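Local coordinates for Rnh (Ribonuclease H) (Chlorobaculum tepidum, PDB 3H08), which probably acts as a magnesium-dependent endonuclease that cuts the RNA strand of RNA-DNA hybrids, at residues Arg32-Ser36 against Arg133-Leu137; Leu74-Asn79 against Thr118-Val122. The protein carries 3 engineered substitutions. All coordinates share one frame. Numbering follows the deposited sequence.

Interaction 1 of 2, residues Arg32-Ser36 against Arg133-Leu137; sequences RKEIS and RADEL. Engineered in segment 133-137: Ala-134 (natural residue Cys).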
loop_
_atom_site.group_PDB
_atom_site.type_symbol
_atom_site.label_atom_id
_atom_site.label_comp_id
_atom_site.label_asym_id
_atom_site.label_seq_id
_atom_site.Cartn_x
_atom_site.Cartn_y
_atom_site.Cartn_z
ATOM N N ARG A 32 1.395 -11.654 13.859
ATOM C CA ARG A 32 0.722 -11.170 12.666
ATOM C C ARG A 32 -0.359 -10.157 13.063
ATOM O O ARG A 32 -0.952 -10.266 14.135
ATOM C CB ARG A 32 0.103 -12.333 11.867
ATOM C CG ARG A 32 -1.444 -12.516 12.045
ATOM C CD ARG A 32 -2.136 -13.063 10.771
ATOM N NE ARG A 32 -1.278 -14.014 10.064
ATOM C CZ ARG A 32 -1.620 -14.626 8.933
ATOM N NH1 ARG A 32 -2.797 -14.389 8.372
ATOM N NH2 ARG A 32 -0.779 -15.486 8.371
ATOM N N LYS A 33 -0.614 -9.189 12.196
ATOM C CA LYS A 33 -1.714 -8.224 12.362
ATOM C C LYS A 33 -2.330 -8.043 10.973
ATOM O O LYS A 33 -1.602 -7.890 9.995
ATOM C CB LYS A 33 -1.192 -6.865 12.876
ATOM C CG LYS A 33 -2.291 -5.757 13.024
ATOM C CD LYS A 33 -1.772 -4.419 13.619
ATOM C CE LYS A 33 -0.989 -4.604 14.921
ATOM N NZ LYS A 33 -0.536 -3.292 15.549
ATOM N N GLU A 34 -3.654 -8.114 10.904
ATOM C CA GLU A 34 -4.419 -7.893 9.697
ATOM C C GLU A 34 -5.240 -6.621 9.833
ATOM O O GLU A 34 -5.878 -6.376 10.862
ATOM C CB GLU A 34 -5.342 -9.074 9.402
ATOM C CG GLU A 34 -4.578 -10.356 9.156
ATOM C CD GLU A 34 -5.430 -11.581 8.882
ATOM O OE1 GLU A 34 -6.680 -11.566 9.113
ATOM O OE2 GLU A 34 -4.826 -12.591 8.435
ATOM N N ILE A 35 -5.275 -5.851 8.762
ATOM C CA ILE A 35 -6.163 -4.689 8.663
ATOM C C ILE A 35 -6.778 -4.660 7.285
ATOM O O ILE A 35 -6.180 -5.179 6.327
ATOM C CB ILE A 35 -5.409 -3.388 8.949
ATOM C CG1 ILE A 35 -4.249 -3.208 8.003
ATOM C CG2 ILE A 35 -4.899 -3.413 10.387
ATOM C CD1 ILE A 35 -3.575 -1.851 8.064
ATOM N N SER A 36 -7.906 -3.979 7.163
ATOM C CA SER A 36 -8.540 -3.803 5.865
ATOM C C SER A 36 -9.580 -2.708 5.918
ATOM O O SER A 36 -10.016 -2.292 7.001
ATOM C CB SER A 36 -9.215 -5.094 5.488
ATOM O OG SER A 36 -10.235 -5.451 6.415
ATOM N N ARG A 133 -3.452 -13.370 1.248
ATOM C CA ARG A 133 -4.341 -13.033 2.373
ATOM C C ARG A 133 -4.723 -11.561 2.355
ATOM O O ARG A 133 -5.903 -11.220 2.568
ATOM C CB ARG A 133 -3.707 -13.432 3.727
ATOM C CG ARG A 133 -4.518 -13.042 4.931
ATOM C CD ARG A 133 -5.862 -13.697 4.944
ATOM N NE ARG A 133 -6.536 -13.416 6.196
ATOM C CZ ARG A 133 -7.825 -13.526 6.392
ATOM N NH1 ARG A 133 -8.600 -13.965 5.434
ATOM N NH2 ARG A 133 -8.335 -13.261 7.581
ATOM N N ALA A 134 -3.757 -10.695 2.082
ATOM C CA ALA A 134 -4.017 -9.268 1.945
ATOM C C ALA A 134 -5.079 -9.002 0.853
ATOM O O ALA A 134 -5.999 -8.175 1.054
ATOM C CB ALA A 134 -2.720 -8.525 1.657
ATOM N N ASP A 135 -4.941 -9.678 -0.285
ATOM C CA ASP A 135 -5.924 -9.595 -1.376
ATOM C C ASP A 135 -7.320 -10.055 -0.925
ATOM O O ASP A 135 -8.339 -9.390 -1.208
ATOM C CB ASP A 135 -5.413 -10.410 -2.547
ATOM C CG ASP A 135 -6.368 -10.386 -3.749
ATOM O OD1 ASP A 135 -6.609 -9.281 -4.305
ATOM O OD2 ASP A 135 -6.889 -11.438 -4.093
ATOM N N GLU A 136 -7.379 -11.189 -0.197
ATOM C CA GLU A 136 -8.616 -11.732 0.324
ATOM C C GLU A 136 -9.252 -10.713 1.262
ATOM O O GLU A 136 -10.451 -10.495 1.203
ATOM C CB GLU A 136 -8.342 -13.041 1.079
ATOM C CG GLU A 136 -9.530 -13.811 1.566
ATOM C CD GLU A 136 -9.172 -15.081 2.374
ATOM O OE1 GLU A 136 -7.977 -15.271 2.758
ATOM O OE2 GLU A 136 -10.081 -15.894 2.606
ATOM N N LEU A 137 -8.451 -10.075 2.105
ATOM C CA LEU A 137 -8.965 -9.105 3.051
ATOM C C LEU A 137 -9.542 -7.876 2.321
ATOM O O LEU A 137 -10.595 -7.354 2.691
ATOM C CB LEU A 137 -7.835 -8.636 3.960
ATOM C CG LEU A 137 -7.435 -9.609 5.056
ATOM C CD1 LEU A 137 -6.202 -9.100 5.752
ATOM C CD2 LEU A 137 -8.544 -9.807 6.014
HETATM O O HOH W 1 -11.680 -7.417 5.376
#
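Leu-137, Glu-34 and Arg-133 account for most of the 234 Å² buried where helix segment 133-137 lies over edge-strand segment 32-36. The axes of the two segments come within 8.7 Å and their N-to-C directions differ by 37°, so the helix runs obliquely along the strand. Alternation in the strand turns the CA-to-CB bonds of Arg-32, Glu-34 and Ser-36 toward the helix, whereas that of Ile-35 points away; the Ile-35 side chain touches Trp-22 and Ala-58.

Leu-137 is the buried apolar element. Leu-137 CD1 lies 3.8 Å from Glu-34 CB and 4.0 Å from Ile-35 O, so it packs on the aliphatic base of the glutamate and on strand backbone. Beyond that base, the Glu-34 carboxylate meets the edge of the Arg-133 guanidinium in a two-pronged salt bridge: Arg-133 NH2 donates to Glu-34 OE1 (2.8 Å) and Arg-133 NE to Glu-34 OE2 (2.9 Å, N-H...O angle 177°). Glu-34 OE2 also accepts from Arg-32 NH1 at 2.7 Å, which offsets the 4.4 Å approach of Arg-32 NH1 to Arg-133 NE. Arg-133 NH1 reaches Glu-136 OE1 at 3.0 Å, extending the network along the helix surface. At the other end, a water bridges Ser-36 OG (2.7 Å) and Leu-137 O (2.9 Å).

The arrangement joins the C-terminal helix 129-144 to outer strand 31-39 of the RNase H fold. The same helix turn carries Asp-135, a predicted magnesium ligand, which does not itself touch segment 32-36 and sits close to Asp-10.

Interaction 2 of 2, residues Leu74-Asn79 against Thr118-Val122; sequences LVNAMN and TFHKV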
loop_
_atom_site.group_PDB
_atom_site.type_symbol
_atom_site.label_atom_id
_atom_site.label_comp_id
_atom_site.label_asym_id
_atom_site.label_seq_id
_atom_site.Cartn_x
_atom_site.Cartn_y
_atom_site.Cartn_z
ATOM N N LEU A 74 2.739 1.719 -7.347
ATOM C CA LEU A 74 3.440 2.024 -6.126
ATOM C C LEU A 74 4.919 1.750 -6.210
ATOM O O LEU A 74 5.770 2.603 -5.879
ATOM C CB LEU A 74 2.839 1.224 -4.975
ATOM C CG LEU A 74 3.528 1.301 -3.605
ATOM C CD1 LEU A 74 3.485 2.733 -3.050
ATOM C CD2 LEU A 74 2.928 0.320 -2.663
ATOM N N VAL A 75 5.255 0.524 -6.564
ATOM C CA VAL A 75 6.640 0.102 -6.431
ATOM C C VAL A 75 7.561 0.856 -7.402
ATOM O O VAL A 75 8.649 1.281 -7.034
ATOM C CB VAL A 75 6.783 -1.438 -6.588
ATOM C CG1 VAL A 75 8.263 -1.831 -6.584
ATOM C CG2 VAL A 75 6.019 -2.142 -5.541
ATOM N N ASN A 76 7.100 1.095 -8.617
ATOM C CA ASN A 76 7.899 1.877 -9.562
ATOM C C ASN A 76 8.125 3.301 -9.064
ATOM O O ASN A 76 9.210 3.843 -9.201
ATOM C CB ASN A 76 7.253 1.909 -10.924
ATOM C CG ASN A 76 7.316 0.570 -11.618
ATOM O OD1 ASN A 76 8.106 -0.303 -11.240
ATOM N ND2 ASN A 76 6.494 0.398 -12.635
ATOM N N ALA A 77 7.102 3.927 -8.474
ATOM C CA ALA A 77 7.259 5.301 -8.021
ATOM C C ALA A 77 8.334 5.373 -6.963
ATOM O O ALA A 77 9.056 6.339 -6.867
ATOM C CB ALA A 77 5.975 5.832 -7.458
ATOM N N MET A 78 8.393 4.359 -6.120
ATOM C CA MET A 78 9.344 4.391 -5.019
ATOM C C MET A 78 10.737 3.965 -5.465
ATOM O O MET A 78 11.739 4.490 -4.963
ATOM C CB MET A 78 8.883 3.448 -3.899
ATOM C CG MET A 78 7.467 3.692 -3.390
ATOM S SD MET A 78 7.226 5.428 -2.923
ATOM C CE MET A 78 8.391 5.670 -1.601
ATOM N N ASN A 79 10.819 2.963 -6.346
ATOM C CA ASN A 79 12.113 2.366 -6.709
ATOM C C ASN A 79 12.798 2.963 -7.933
ATOM O O ASN A 79 13.994 2.718 -8.151
ATOM C CB ASN A 79 11.948 0.863 -6.893
ATOM C CG ASN A 79 11.679 0.160 -5.594
ATOM O OD1 ASN A 79 11.735 0.777 -4.549
ATOM N ND2 ASN A 79 11.402 -1.129 -5.650
ATOM N N THR A 118 11.664 -0.563 2.303
ATOM C CA THR A 118 12.069 -1.100 1.021
ATOM C C THR A 118 10.807 -1.699 0.426
ATOM O O THR A 118 10.030 -2.330 1.114
ATOM C CB THR A 118 13.164 -2.159 1.170
ATOM O OG1 THR A 118 12.718 -3.171 2.073
ATOM C CG2 THR A 118 14.407 -1.538 1.723
ATOM N N PHE A 119 10.619 -1.456 -0.852
ATOM C CA PHE A 119 9.439 -1.900 -1.587
ATOM C C PHE A 119 9.845 -3.015 -2.560
ATOM O O PHE A 119 10.840 -2.885 -3.300
ATOM C CB PHE A 119 8.849 -0.701 -2.381
ATOM C CG PHE A 119 8.233 0.369 -1.501
ATOM C CD1 PHE A 119 6.847 0.372 -1.244
ATOM C CD2 PHE A 119 9.035 1.319 -0.859
ATOM C CE1 PHE A 119 6.306 1.318 -0.396
ATOM C CE2 PHE A 119 8.473 2.278 -0.026
ATOM C CZ PHE A 119 7.114 2.283 0.196
ATOM N N HIS A 120 9.013 -4.044 -2.616
ATOM C CA HIS A 120 9.219 -5.186 -3.466
ATOM C C HIS A 120 7.971 -5.441 -4.261
ATOM O O HIS A 120 6.888 -5.491 -3.698
ATOM C CB HIS A 120 9.502 -6.439 -2.630
ATOM C CG HIS A 120 10.677 -6.299 -1.704
ATOM N ND1 HIS A 120 11.985 -6.425 -2.128
ATOM C CD2 HIS A 120 10.733 -6.061 -0.380
ATOM C CE1 HIS A 120 12.793 -6.265 -1.093
ATOM N NE2 HIS A 120 12.052 -6.068 -0.017
ATOM N N LYS A 121 8.136 -5.623 -5.552
ATOM C CA LYS A 121 7.042 -6.016 -6.451
ATOM C C LYS A 121 6.841 -7.530 -6.435
ATOM O O LYS A 121 7.814 -8.307 -6.629
ATOM C CB LYS A 121 7.398 -5.583 -7.861
ATOM C CG LYS A 121 6.432 -6.002 -8.924
ATOM C CD LYS A 121 5.119 -5.300 -8.795
ATOM C CE LYS A 121 4.282 -5.414 -10.060
ATOM N NZ LYS A 121 3.693 -6.759 -10.222
ATOM N N VAL A 122 5.592 -7.950 -6.263
ATOM C CA VAL A 122 5.272 -9.356 -6.392
ATOM C C VAL A 122 4.515 -9.592 -7.668
ATOM O O VAL A 122 3.929 -8.651 -8.206
ATOM C CB VAL A 122 4.531 -9.907 -5.191
ATOM C CG1 VAL A 122 5.354 -9.686 -3.921
ATOM C CG2 VAL A 122 3.143 -9.335 -5.048
HETATM O O HOH W 2 12.605 0.292 -2.141
#
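Segment axes of helix 74-79 and strand 118-121 approach to 8.0 Å with 137° between their N-to-C directions, so the helix crosses the edge strand in a roughly antiparallel sense. Val-75 and Phe-119 mark the nearest backbone pair, with CA atoms 5.9 Å apart.

Phe-119 contributes the most area to the 314 Å² buried. Met-78 CG sits 3.6 Å from the centroid of the Phe-119 ring and 5° off the normal, a CH-pi contact over the face; Met-78 SD, 4.7 Å from the centroid, adds an oblique Met-aromatic contact. Leu-74 CD1 lies 4.1 Å from Phe-119 CE1. Val-75 packs on strand backbone, with CG2 3.9 Å from His-120 O and CG1 3.9 Å from Lys-121 N.

Asn-79 serves the strand's outer edge: its ND2 donates to Phe-119 O (3.0 Å, 172°), while a water links its OD1 (2.6 Å) to Phe-119 N (2.9 Å). Thr-118 and His-120 direct their backbone bonds to strand 64-69 instead.

This helix-on-sheet packing belongs to the beta-alpha-beta crossover between parallel strands 64-69 and 116-121 of the RNase H fold, beside Asp-70, a predicted magnesium ligand salt-bridged to Lys-121.

The two contacts use the outermost strands of one five-stranded mixed sheet, 31-39 in interaction 1 and 116-121 in interaction 2. Their centres are 19 Å apart, on opposite sides of the chain's centre, and their nearest atoms are about 9 Å apart. Along the chain, interaction 2 is nested inside the loop closed by interaction 1. Helix 129-144 follows strand 116-121 after a short connection, taking the chain from one edge strand to packing against the other. The side chain of Leu-74 is about 6 Å from that of the bound magnesium ion and that of Leu-137 about 12 Å; by these side chains interaction 2 lies nearer the ion, although segment 133-137 carries Asp-135, a predicted ligand of a second magnesium.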